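Local structure of geranyltranstransferase (Marinomonas sp. MED121, 4F62) at residues 264-267 and 268-272; 30-33 and 34-37; 144-148 and 149-153; 119-122 and 123-126. The protein probably acts as a short-chain polyprenyl transferase that condenses an allylic diphosphate with isopentenyl diphosphate, as farnesyl-diphosphate synthases do. One frame throughout, in Å; residues are numbered along the deposited sequence.

Contact 1: residues 264-267 and 268-272; sequences RLHE and QAIAQ
Gln268 gives its backbone N to Arg264 O at 2.9 Å, and three more bonds of the same i to i+4 kind follow: Ala269 to Leu265, Ile270 to His266 and Ala271 to Glu267. They run through two successive turns near the C-terminal end of helix 249-273. Among the side-chain polar groups, the imidazole of His266 is held from outside these turns, its NE2 hydrogen-bonded to Asn288 OD1.

The meeting of Arg264 and Gln268 needs more caution. Both chains run out extended, and NE2 of the amide stands over one face of the guanidinium, the two planes 52° apart. Gln268 NE2 comes to 2.8 Å from Arg264 NH1, but both are donors and make no hydrogen bond, which leaves the modelled orientation of this amide in doubt. As modelled, Gln268 OE1 lies 3.6 Å from Leu265 CD2.

The packing along the helix is carried by His266 and Ile270, which lie alongside each other and point the same way. The ring is reached at its edge, near its own plane, where His266 CD2 is 3.8 Å from Ile270 CG1. The first torsion of Ile270 (chi1 -58°) sets CG1 beside the backbone N, and CG1 also rests 3.3 Å from His266 O. His266 and Ile270 face helix 281-291, meeting Ile291, Thr284 and Ala287, while Leu265 and Ala269 pack against Leu216 and Ile214 of helix 201-226. This part of helix 249-273 packs on both of these helices in the all-helical isoprenoid synthase fold.

Contact 2: residues 30-33 and 34-37; sequences ANQL and HNAM
His34 turns its ring back over Ala30 because CG stands beside the backbone N (chi1 -77°), while chi2 of 164° lays the flat of the imidazole against the alanine methyl. Ala30 CB sits 3.8 Å from the centroid of the His34 ring and 16° off its normal, a CH-pi contact over the face. The backbones join the same two residues: His34 N reaches Ala30 O at 2.8 Å, nearly along the C=O axis. In the plane of the ring a water binds His34 ND1 at 2.9 Å and donates to Asn31 OD1 at 2.8 Å, which helps to hold the rotation of the imidazole from its edge.

These are the first turns of helix 31-41, with Ala30 at the N-cap position, in the all-helical polyprenyl synthetase fold. They lie at the dimer interface, where Ala30 and Leu33 pack on Thr155 of the second subunit. With an alanine in place of His34, the bridging water would probably lose its second mate and the Ala30 methyl its flat cover.

Further along, Met37 SD meets Leu33 CG at 4.0 Å and also comes in plane to the edge of the His34 ring. Beyond it, Met37 packs on Ala117 and Leu118 of helix 108-126.

Contact 3: residues 144-148 and 149-153; sequences LVVAS and GRNGM
Ser148 and Gly149 carry the chain out of helix 134-148, and Val146 touches the turn that follows at Asn151. The serine hydroxyl is folded back beside its own backbone N (chi1 -51°), from where Ser148 OG donates to Leu144 O at 2.7 Å. Ser148 N binds that oxygen too, so two donors grip it. The main chain of Ser148 looks the other way, its O 3.5 Å from Met153 CB.

Gly149 N still donates to Val145 O at 3.1 Å before the chain leaves helical geometry. A type I beta turn from Gly149 to Gly152 then leads into helix 153-162, with Gly152 at the N-cap position, and so links two helices of the all-helical isoprenoid synthase fold. Gly152 CA passes 3.4 Å from Ala147 O, a CA-H...O contact, and the same oxygen takes the Met153 N bond at 2.8 Å from above the carbonyl plane.

Val146 holds CG1 in the crowded position between N and the carbonyl carbon (chi1 80°), and CG2 is the branch that touches Asn151 CB, 3.6 Å away. A water donating to Val145 O at 2.8 Å accepts from Asn151 N, tying helix end to turn. Arg150 reaches the second subunit, where it is salt-bridged to Glu124, while Ser148 packs on Ile77 and Leu184 within the chain.

Contact 4: residues 119-122 and 123-126; sequences QTFA and FELL
Phe121 has one face of its ring overlapped by Leu125, one turn further along helix 108-126, a helix at the dimer interface in the all-helical isoprenoid synthase fold. Leu125 CD1 stands 4.0 Å from the centroid of the Phe121 ring and 25° off its normal, displaced toward the rim, in a CH-pi contact. The second methyl shares the work, Leu125 CD2 lying 3.8 Å from Phe121 CZ. The ring gets there because its CG lies anti to the backbone N (chi1 -180°), beside the carbonyl carbon, which leans it along the helix toward the following turn.

Glu124 meets the same ring at its edge. Its OE1 lies in the ring plane, 3.5 Å from Phe121 CD1, and the carboxylate is turned almost square to the ring, at 86°. That oxygen has a stronger mate elsewhere, a salt bridge to Arg150 of the second subunit, so the phenyl edge flanks a charged pair across the interface. A serine in place of Phe121 would probably open a gap beneath Leu125 and leave the Glu124 carboxylate without the edge beside it.

On another side of the helix, Gln119 and Phe123 run alongside each other. Phe123 stacks on its own counterpart in the second subunit, and Gln119 OE1 is hydrogen-bonded to Thr120 OG1 of that subunit. Within the helix, Gln119 CG comes in plane to the edge of the phenyl ring, 3.9 Å from Phe123 CE2, while Phe123 CD2 approaches Gln119 O to 3.3 Å.

Contact 1 stands apart, its centre about 42 Å from that of contact 2 and on the opposite side of the chain's centre. Partly open to solvent, it touches no other subunit and combines backbone helix bonds with packing inside one chain. Contacts 2, 3 and 4 are buried and all meet the second subunit. Contact 4 joins the other two: Met37 CE packs on Phe121 CB at 4.0 Å, and Leu144 and Val145 pack on Phe123 of the next helix back. Aromatic faces carry contacts 2 and 4, whereas contact 3, where a helix ends, relies on backbone bonds and glycines. Arg150 and Glu124 tie contacts 3 and 4 together across the dimer.

Contact 1: residues 264-267 and 268-272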
loop_
_atom_site.group_PDB
_atom_site.type_symbol
_atom_site.label_atom_id
_atom_site.label_comp_id
_atom_site.label_asym_id
_atom_site.label_seq_id
_atom_site.Cartn_x
_atom_site.Cartn_y
_atom_site.Cartn_z
ATOM N N ARG A 264 4.463 -32.891 -13.438
ATOM C CA ARG A 264 5.872 -32.526 -13.300
ATOM C C ARG A 264 6.101 -31.417 -12.275
ATOM O O ARG A 264 7.036 -31.480 -11.479
ATOM C CB ARG A 264 6.476 -32.108 -14.636
ATOM C CG ARG A 264 7.874 -31.543 -14.481
ATOM C CD ARG A 264 8.406 -30.997 -15.776
ATOM N NE ARG A 264 9.596 -30.169 -15.582
ATOM C CZ ARG A 264 10.831 -30.648 -15.444
ATOM N NH1 ARG A 264 11.848 -29.807 -15.291
ATOM N NH2 ARG A 264 11.053 -31.962 -15.472
ATOM N N LEU A 265 5.264 -30.388 -12.311
ATOM C CA LEU A 265 5.398 -29.273 -11.380
ATOM C C LEU A 265 5.150 -29.752 -9.940
ATOM O O LEU A 265 5.848 -29.357 -9.012
ATOM C CB LEU A 265 4.429 -28.146 -11.746
ATOM C CG LEU A 265 4.743 -27.426 -13.066
ATOM C CD1 LEU A 265 3.632 -26.444 -13.397
ATOM C CD2 LEU A 265 6.071 -26.680 -12.974
ATOM N N HIS A 266 4.156 -30.615 -9.778
ATOM C CA HIS A 266 3.831 -31.178 -8.481
ATOM C C HIS A 266 5.029 -31.948 -7.924
ATOM O O HIS A 266 5.416 -31.765 -6.765
ATOM C CB HIS A 266 2.614 -32.096 -8.611
ATOM C CG HIS A 266 1.998 -32.454 -7.280
ATOM N ND1 HIS A 266 0.675 -32.856 -7.183
ATOM C CD2 HIS A 266 2.500 -32.457 -6.048
ATOM C CE1 HIS A 266 0.412 -33.099 -5.911
ATOM N NE2 HIS A 266 1.487 -32.869 -5.192
ATOM N N GLU A 267 5.609 -32.807 -8.753
ATOM C CA GLU A 267 6.792 -33.576 -8.369
ATOM C C GLU A 267 7.974 -32.682 -8.025
ATOM O O GLU A 267 8.710 -32.955 -7.076
ATOM C CB GLU A 267 7.192 -34.541 -9.484
ATOM C CG GLU A 267 6.186 -35.646 -9.704
ATOM C CD GLU A 267 6.537 -36.529 -10.885
ATOM O OE1 GLU A 267 7.391 -36.128 -11.713
ATOM O OE2 GLU A 267 5.946 -37.627 -10.979
ATOM N N GLN A 268 8.165 -31.626 -8.808
ATOM C CA GLN A 268 9.245 -30.686 -8.565
ATOM C C GLN A 268 9.062 -29.989 -7.226
ATOM O O GLN A 268 10.030 -29.782 -6.493
ATOM C CB GLN A 268 9.291 -29.622 -9.658
ATOM C CG GLN A 268 9.976 -30.064 -10.936
ATOM C CD GLN A 268 10.136 -28.907 -11.901
ATOM O OE1 GLN A 268 9.299 -28.001 -11.945
ATOM N NE2 GLN A 268 11.225 -28.916 -12.662
ATOM N N ALA A 269 7.819 -29.613 -6.924
ATOM C CA ALA A 269 7.523 -28.899 -5.686
ATOM C C ALA A 269 7.893 -29.765 -4.489
ATOM O O ALA A 269 8.589 -29.312 -3.575
ATOM C CB ALA A 269 6.060 -28.504 -5.631
ATOM N N ILE A 270 7.450 -31.019 -4.515
ATOM C CA ILE A 270 7.688 -31.939 -3.412
ATOM C C ILE A 270 9.176 -32.251 -3.270
ATOM O O ILE A 270 9.698 -32.325 -2.149
ATOM C CB ILE A 270 6.884 -33.247 -3.583
ATOM C CG1 ILE A 270 5.388 -32.940 -3.694
ATOM C CG2 ILE A 270 7.142 -34.190 -2.425
ATOM C CD1 ILE A 270 4.878 -31.963 -2.646
ATOM N N ALA A 271 9.861 -32.412 -4.403
ATOM C CA ALA A 271 11.296 -32.703 -4.388
ATOM C C ALA A 271 12.116 -31.623 -3.682
ATOM O O ALA A 271 13.151 -31.916 -3.086
ATOM C CB ALA A 271 11.822 -32.925 -5.800
ATOM N N GLN A 272 11.654 -30.378 -3.756
ATOM C CA GLN A 272 12.358 -29.258 -3.141
ATOM C C GLN A 272 12.347 -29.311 -1.614
ATOM O O GLN A 272 13.234 -28.757 -0.960
ATOM C CB GLN A 272 11.758 -27.926 -3.619
ATOM C CG GLN A 272 12.022 -27.624 -5.090
ATOM C CD GLN A 272 13.503 -27.427 -5.362
ATOM O OE1 GLN A 272 14.271 -27.099 -4.454
ATOM N NE2 GLN A 272 13.915 -27.629 -6.609
#

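Contact 2: residues 30-33 and 34-37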
loop_
_atom_site.group_PDB
_atom_site.type_symbol
_atom_site.label_atom_id
_atom_site.label_comp_id
_atom_site.label_asym_id
_atom_site.label_seq_id
_atom_site.Cartn_x
_atom_site.Cartn_y
_atom_site.Cartn_z
ATOM N N ALA A 30 -14.014 5.779 10.770
ATOM C CA ALA A 30 -13.855 4.746 9.756
ATOM C C ALA A 30 -14.922 3.646 9.807
ATOM O O ALA A 30 -14.757 2.607 9.162
ATOM C CB ALA A 30 -12.466 4.125 9.851
ATOM N N ASN A 31 -15.999 3.865 10.560
ATOM C CA ASN A 31 -17.031 2.833 10.714
ATOM C C ASN A 31 -17.524 2.246 9.386
ATOM O O ASN A 31 -17.445 1.035 9.182
ATOM C CB ASN A 31 -18.205 3.334 11.566
ATOM C CG ASN A 31 -17.895 3.310 13.056
ATOM O OD1 ASN A 31 -16.878 2.748 13.478
ATOM N ND2 ASN A 31 -18.777 3.915 13.864
ATOM N N GLN A 32 -18.002 3.101 8.483
ATOM C CA GLN A 32 -18.452 2.656 7.162
ATOM C C GLN A 32 -17.357 1.934 6.378
ATOM O O GLN A 32 -17.590 0.872 5.789
ATOM C CB GLN A 32 -18.995 3.832 6.344
ATOM C CG GLN A 32 -20.296 4.385 6.883
ATOM C CD GLN A 32 -21.309 3.289 7.153
ATOM O OE1 GLN A 32 -21.642 3.004 8.308
ATOM N NE2 GLN A 32 -21.800 2.660 6.088
ATOM N N LEU A 33 -16.162 2.517 6.371
ATOM C CA LEU A 33 -15.036 1.923 5.668
ATOM C C LEU A 33 -14.727 0.527 6.193
ATOM O O LEU A 33 -14.505 -0.407 5.422
ATOM C CB LEU A 33 -13.797 2.812 5.809
ATOM C CG LEU A 33 -12.556 2.349 5.048
ATOM C CD1 LEU A 33 -12.840 2.323 3.551
ATOM C CD2 LEU A 33 -11.365 3.267 5.354
ATOM N N HIS A 34 -14.707 0.394 7.512
ATOM C CA HIS A 34 -14.368 -0.872 8.146
ATOM C C HIS A 34 -15.416 -1.933 7.844
ATOM O O HIS A 34 -15.088 -3.111 7.709
ATOM C CB HIS A 34 -14.232 -0.698 9.662
ATOM C CG HIS A 34 -12.936 -0.051 10.075
ATOM N ND1 HIS A 34 -12.762 0.487 11.334
ATOM C CD2 HIS A 34 -11.777 0.122 9.421
ATOM C CE1 HIS A 34 -11.531 0.978 11.428
ATOM N NE2 HIS A 34 -10.913 0.767 10.274
ATOM N N ASN A 35 -16.677 -1.522 7.768
ATOM C CA ASN A 35 -17.739 -2.457 7.409
ATOM C C ASN A 35 -17.459 -3.113 6.063
ATOM O O ASN A 35 -17.495 -4.336 5.945
ATOM C CB ASN A 35 -19.094 -1.758 7.414
ATOM C CG ASN A 35 -19.594 -1.489 8.819
ATOM O OD1 ASN A 35 -19.141 -2.128 9.778
ATOM N ND2 ASN A 35 -20.532 -0.548 8.953
ATOM N N ALA A 36 -17.130 -2.298 5.064
ATOM C CA ALA A 36 -16.810 -2.806 3.738
ATOM C C ALA A 36 -15.538 -3.653 3.751
ATOM O O ALA A 36 -15.477 -4.699 3.101
ATOM C CB ALA A 36 -16.674 -1.662 2.752
ATOM N N MET A 37 -14.525 -3.196 4.485
ATOM C CA MET A 37 -13.269 -3.931 4.605
ATOM C C MET A 37 -13.504 -5.308 5.189
ATOM O O MET A 37 -12.996 -6.304 4.676
ATOM C CB MET A 37 -12.268 -3.172 5.482
ATOM C CG MET A 37 -11.580 -2.002 4.789
ATOM S SD MET A 37 -10.567 -1.032 5.936
ATOM C CE MET A 37 -9.025 -1.950 5.927
HETATM O O HOH W 1 -14.673 1.103 13.358
#

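Contact 3: residues 144-148 and 149-153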
loop_
_atom_site.group_PDB
_atom_site.type_symbol
_atom_site.label_atom_id
_atom_site.label_comp_id
_atom_site.label_asym_id
_atom_site.label_seq_id
_atom_site.Cartn_x
_atom_site.Cartn_y
_atom_site.Cartn_z
ATOM N N LEU A 144 6.942 -8.005 0.335
ATOM C CA LEU A 144 5.533 -7.808 0.005
ATOM C C LEU A 144 5.409 -6.823 -1.152
ATOM O O LEU A 144 4.584 -7.002 -2.050
ATOM C CB LEU A 144 4.745 -7.287 1.204
ATOM C CG LEU A 144 3.229 -7.188 0.974
ATOM C CD1 LEU A 144 2.629 -8.561 0.747
ATOM C CD2 LEU A 144 2.524 -6.481 2.146
ATOM N N VAL A 145 6.240 -5.786 -1.127
ATOM C CA VAL A 145 6.229 -4.764 -2.166
ATOM C C VAL A 145 6.531 -5.375 -3.535
ATOM O O VAL A 145 5.824 -5.122 -4.520
ATOM C CB VAL A 145 7.262 -3.647 -1.855
ATOM C CG1 VAL A 145 7.745 -2.971 -3.139
ATOM C CG2 VAL A 145 6.656 -2.625 -0.905
ATOM N N VAL A 146 7.571 -6.191 -3.595
ATOM C CA VAL A 146 7.993 -6.722 -4.876
ATOM C C VAL A 146 6.953 -7.710 -5.422
ATOM O O VAL A 146 6.788 -7.834 -6.640
ATOM C CB VAL A 146 9.416 -7.334 -4.801
ATOM C CG1 VAL A 146 9.385 -8.713 -4.201
ATOM C CG2 VAL A 146 10.028 -7.388 -6.173
ATOM N N ALA A 147 6.233 -8.379 -4.518
ATOM C CA ALA A 147 5.211 -9.348 -4.907
ATOM C C ALA A 147 3.894 -8.703 -5.322
ATOM O O ALA A 147 3.177 -9.244 -6.159
ATOM C CB ALA A 147 4.957 -10.331 -3.781
ATOM N N SER A 148 3.572 -7.556 -4.734
ATOM C CA SER A 148 2.238 -6.972 -4.877
ATOM C C SER A 148 2.142 -5.884 -5.943
ATOM O O SER A 148 1.048 -5.602 -6.449
ATOM C CB SER A 148 1.781 -6.372 -3.539
ATOM O OG SER A 148 1.925 -7.324 -2.509
ATOM N N GLY A 149 3.267 -5.241 -6.257
ATOM C CA GLY A 149 3.228 -4.039 -7.082
ATOM C C GLY A 149 3.627 -4.242 -8.532
ATOM O O GLY A 149 3.347 -5.286 -9.131
ATOM N N ARG A 150 4.298 -3.232 -9.079
ATOM C CA ARG A 150 4.737 -3.213 -10.475
ATOM C C ARG A 150 5.667 -4.370 -10.820
ATOM O O ARG A 150 5.816 -4.731 -11.992
ATOM C CB ARG A 150 5.436 -1.875 -10.779
ATOM C CG ARG A 150 6.770 -1.713 -10.052
ATOM C CD ARG A 150 7.123 -0.246 -9.822
ATOM N NE ARG A 150 8.420 -0.139 -9.163
ATOM C CZ ARG A 150 9.581 -0.128 -9.817
ATOM N NH1 ARG A 150 9.591 -0.183 -11.145
ATOM N NH2 ARG A 150 10.726 -0.046 -9.148
ATOM N N ASN A 151 6.309 -4.948 -9.810
ATOM C CA ASN A 151 7.181 -6.097 -10.049
ATOM C C ASN A 151 6.445 -7.425 -9.932
ATOM O O ASN A 151 7.026 -8.487 -10.149
ATOM C CB ASN A 151 8.381 -6.086 -9.096
ATOM C CG ASN A 151 9.445 -5.076 -9.508
ATOM O OD1 ASN A 151 9.550 -3.994 -8.929
ATOM N ND2 ASN A 151 10.241 -5.433 -10.513
ATOM N N GLY A 152 5.161 -7.369 -9.589
ATOM C CA GLY A 152 4.438 -8.588 -9.288
ATOM C C GLY A 152 2.978 -8.527 -9.673
ATOM O O GLY A 152 2.641 -8.353 -10.849
ATOM N N MET A 153 2.118 -8.644 -8.668
ATOM C CA MET A 153 0.682 -8.836 -8.875
ATOM C C MET A 153 0.017 -7.868 -9.858
ATOM O O MET A 153 -0.663 -8.300 -10.791
ATOM C CB MET A 153 -0.050 -8.793 -7.526
ATOM C CG MET A 153 -1.523 -9.127 -7.627
ATOM S SD MET A 153 -2.355 -8.864 -6.051
ATOM C CE MET A 153 -2.235 -7.066 -5.896
HETATM O O HOH W 2 6.675 -4.022 -6.939
#

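Contact 4: residues 119-122 and 123-126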
loop_
_atom_site.group_PDB
_atom_site.type_symbol
_atom_site.label_atom_id
_atom_site.label_comp_id
_atom_site.label_asym_id
_atom_site.label_seq_id
_atom_site.Cartn_x
_atom_site.Cartn_y
_atom_site.Cartn_z
ATOM N N GLN A 119 -5.056 -2.423 1.065
ATOM C CA GLN A 119 -3.627 -2.379 0.749
ATOM C C GLN A 119 -2.840 -1.655 1.848
ATOM O O GLN A 119 -1.796 -2.141 2.294
ATOM C CB GLN A 119 -3.308 -1.756 -0.631
ATOM C CG GLN A 119 -1.797 -1.577 -0.766
ATOM C CD GLN A 119 -1.290 -1.194 -2.157
ATOM O OE1 GLN A 119 -0.077 -1.157 -2.371
ATOM N NE2 GLN A 119 -2.201 -0.892 -3.093
ATOM N N THR A 120 -3.334 -0.505 2.303
ATOM C CA THR A 120 -2.605 0.229 3.339
ATOM C C THR A 120 -2.577 -0.588 4.630
ATOM O O THR A 120 -1.620 -0.520 5.398
ATOM C CB THR A 120 -3.258 1.581 3.657
ATOM O OG1 THR A 120 -3.590 2.249 2.437
ATOM C CG2 THR A 120 -2.308 2.454 4.505
ATOM N N PHE A 121 -3.641 -1.342 4.886
ATOM C CA PHE A 121 -3.716 -2.141 6.109
ATOM C C PHE A 121 -2.628 -3.233 6.091
ATOM O O PHE A 121 -2.077 -3.584 7.134
ATOM C CB PHE A 121 -5.118 -2.739 6.237
ATOM C CG PHE A 121 -5.323 -3.579 7.467
ATOM C CD1 PHE A 121 -5.107 -3.051 8.726
ATOM C CD2 PHE A 121 -5.782 -4.893 7.358
ATOM C CE1 PHE A 121 -5.313 -3.815 9.873
ATOM C CE2 PHE A 121 -5.996 -5.673 8.505
ATOM C CZ PHE A 121 -5.758 -5.134 9.758
ATOM N N ALA A 122 -2.317 -3.765 4.909
ATOM C CA ALA A 122 -1.254 -4.763 4.796
ATOM C C ALA A 122 0.053 -4.192 5.321
ATOM O O ALA A 122 0.789 -4.849 6.055
ATOM C CB ALA A 122 -1.085 -5.205 3.362
ATOM N N PHE A 123 0.327 -2.945 4.968
ATOM C CA PHE A 123 1.558 -2.312 5.415
ATOM C C PHE A 123 1.478 -1.890 6.862
ATOM O O PHE A 123 2.497 -1.832 7.550
ATOM C CB PHE A 123 1.958 -1.179 4.460
ATOM C CG PHE A 123 2.315 -1.683 3.078
ATOM C CD1 PHE A 123 3.547 -2.286 2.845
ATOM C CD2 PHE A 123 1.399 -1.602 2.027
ATOM C CE1 PHE A 123 3.882 -2.770 1.577
ATOM C CE2 PHE A 123 1.720 -2.083 0.757
ATOM C CZ PHE A 123 2.970 -2.669 0.529
ATOM N N GLU A 124 0.263 -1.630 7.341
ATOM C CA GLU A 124 0.072 -1.335 8.753
ATOM C C GLU A 124 0.456 -2.581 9.554
ATOM O O GLU A 124 1.148 -2.497 10.570
ATOM C CB GLU A 124 -1.389 -0.953 9.041
ATOM C CG GLU A 124 -1.688 -0.692 10.534
ATOM C CD GLU A 124 -3.163 -0.358 10.802
ATOM O OE1 GLU A 124 -3.909 0.005 9.852
ATOM O OE2 GLU A 124 -3.585 -0.465 11.968
ATOM N N LEU A 125 0.002 -3.733 9.077
ATOM C CA LEU A 125 0.227 -5.021 9.754
ATOM C C LEU A 125 1.718 -5.288 9.902
ATOM O O LEU A 125 2.180 -5.727 10.955
ATOM C CB LEU A 125 -0.434 -6.159 8.952
ATOM C CG LEU A 125 -1.966 -6.193 9.070
ATOM C CD1 LEU A 125 -2.611 -7.038 7.996
ATOM C CD2 LEU A 125 -2.354 -6.701 10.465
ATOM N N LEU A 126 2.471 -4.979 8.850
ATOM C CA LEU A 126 3.915 -5.239 8.831
ATOM C C LEU A 126 4.764 -4.206 9.570
ATOM O O LEU A 126 5.948 -4.443 9.818
ATOM C CB LEU A 126 4.424 -5.396 7.389
ATOM C CG LEU A 126 4.004 -6.697 6.689
ATOM C CD1 LEU A 126 4.533 -6.730 5.243
ATOM C CD2 LEU A 126 4.544 -7.879 7.471
#